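Local coordinates for protein BIM1 (Saccharomyces cerevisiae, PDB 2QJX) that binds microtubules, acting at their plus ends, and is represented here by its N-terminal calponin-homology domain, at residues Gln73-Phe76 / Ser77-Gly80. Sequence-based numbering, arbitrary orientation.
Sequences QSCF and SRHG
The carbonyl oxygen of S74 accepts the shortest backbone hydrogen bond between 73-76 and 77-80, from R78 N at 2.8 Å with an N-H...O angle of 163°. Both residues lie in the last turn of helix 62-78 in the all-helical calponin-homology domain, which closes in a Schellman motif: the chain turns off at G80, whose positive phi comes with two bonds back into the last turn, one of them from G80 N to S77 O. Before that break the i to i+4 ladder runs on, with S77 N on Q73 O and H79 N reaching C75 O at 3.0 Å.

Two side chains at the helix end fold back over the residue one turn earlier, R78 over C75 CA and H79 beside C75 SG. R78 leaves the backbone with CG anti to N (chi1 177°), then bends at chi3 (62°), which brings its guanidinium back with one face over C75 CA; NH2 lies 3.7 Å from that carbon. Its NE forms a salt bridge with D49, the same carboxylate that accepts a hydrogen bond from H79 NE2, so one aspartate ties down both side chains and would probably favour the protonated form of the imidazole. Y47 stacks on the imidazole, while M43 of helix 37-47 touches C75 and F76 on the buried side. The C75 thiol meets the imidazole in the ring plane, at its edge, with SG 3.7 Å from H79 CD2.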
loop_
_atom_site.group_PDB
_atom_site.type_symbol
_atom_site.label_atom_id
_atom_site.label_comp_id
_atom_site.label_asym_id
_atom_site.label_seq_id
_atom_site.Cartn_x
_atom_site.Cartn_y
_atom_site.Cartn_z
ATOM N N GLN A 73 0.553 9.781 1.749
ATOM C CA GLN A 73 -0.206 11.020 1.699
ATOM C C GLN A 73 0.353 11.972 0.650
ATOM O O GLN A 73 -0.407 12.637 -0.050
ATOM C CB GLN A 73 -0.224 11.689 3.077
ATOM C CG GLN A 73 -1.270 11.092 4.010
ATOM C CD GLN A 73 -1.212 11.663 5.412
ATOM O OE1 GLN A 73 -2.241 11.985 6.007
ATOM N NE2 GLN A 73 -0.005 11.776 5.956
ATOM N N SER A 74 1.679 12.029 0.542
ATOM C CA SER A 74 2.328 12.894 -0.436
ATOM C C SER A 74 1.978 12.462 -1.850
ATOM O O SER A 74 1.824 13.298 -2.741
ATOM C CB SER A 74 3.844 12.872 -0.243
ATOM O OG SER A 74 4.183 13.579 0.934
ATOM N N CYS A 75 1.861 11.153 -2.055
ATOM C CA CYS A 75 1.492 10.621 -3.361
ATOM C C CYS A 75 0.076 11.079 -3.707
ATOM O O CYS A 75 -0.177 11.545 -4.822
ATOM C CB CYS A 75 1.552 9.091 -3.352
ATOM S SG CYS A 75 1.006 8.319 -4.889
ATOM N N PHE A 76 -0.850 10.944 -2.759
ATOM C CA PHE A 76 -2.226 11.373 -3.005
ATOM C C PHE A 76 -2.282 12.855 -3.366
ATOM O O PHE A 76 -2.995 13.261 -4.291
ATOM C CB PHE A 76 -3.106 11.130 -1.768
ATOM C CG PHE A 76 -3.622 9.722 -1.643
ATOM C CD1 PHE A 76 -4.977 9.489 -1.425
ATOM C CD2 PHE A 76 -2.760 8.634 -1.707
ATOM C CE1 PHE A 76 -5.468 8.191 -1.272
ATOM C CE2 PHE A 76 -3.239 7.331 -1.554
ATOM C CZ PHE A 76 -4.594 7.108 -1.336
ATOM N N SER A 77 -1.537 13.663 -2.623
ATOM C CA SER A 77 -1.503 15.102 -2.850
ATOM C C SER A 77 -0.888 15.443 -4.208
ATOM O O SER A 77 -1.444 16.236 -4.972
ATOM C CB SER A 77 -0.708 15.780 -1.732
ATOM O OG SER A 77 -0.558 17.169 -1.971
ATOM N N ARG A 78 0.253 14.831 -4.505
ATOM C CA ARG A 78 0.948 15.075 -5.765
ATOM C C ARG A 78 0.058 14.795 -6.976
ATOM O O ARG A 78 0.045 15.565 -7.942
ATOM C CB ARG A 78 2.215 14.210 -5.835
ATOM C CG ARG A 78 2.981 14.321 -7.155
ATOM C CD ARG A 78 4.381 13.669 -7.099
ATOM N NE ARG A 78 4.357 12.227 -6.842
ATOM C CZ ARG A 78 4.466 11.675 -5.634
ATOM N NH1 ARG A 78 4.611 12.437 -4.560
ATOM N NH2 ARG A 78 4.441 10.353 -5.500
ATOM N N HIS A 79 -0.695 13.701 -6.915
ATOM C CA HIS A 79 -1.566 13.311 -8.017
ATOM C C HIS A 79 -3.001 13.811 -7.945
ATOM O O HIS A 79 -3.825 13.459 -8.794
ATOM C CB HIS A 79 -1.568 11.791 -8.157
ATOM C CG HIS A 79 -0.245 11.231 -8.569
ATOM N ND1 HIS A 79 0.347 11.537 -9.775
ATOM C CD2 HIS A 79 0.618 10.412 -7.923
ATOM C CE1 HIS A 79 1.518 10.932 -9.854
ATOM N NE2 HIS A 79 1.706 10.244 -8.743
ATOM N N GLY A 80 -3.301 14.624 -6.941
ATOM C CA GLY A 80 -4.642 15.165 -6.800
ATOM C C GLY A 80 -5.711 14.143 -6.457
ATOM O O GLY A 80 -6.873 14.305 -6.839
#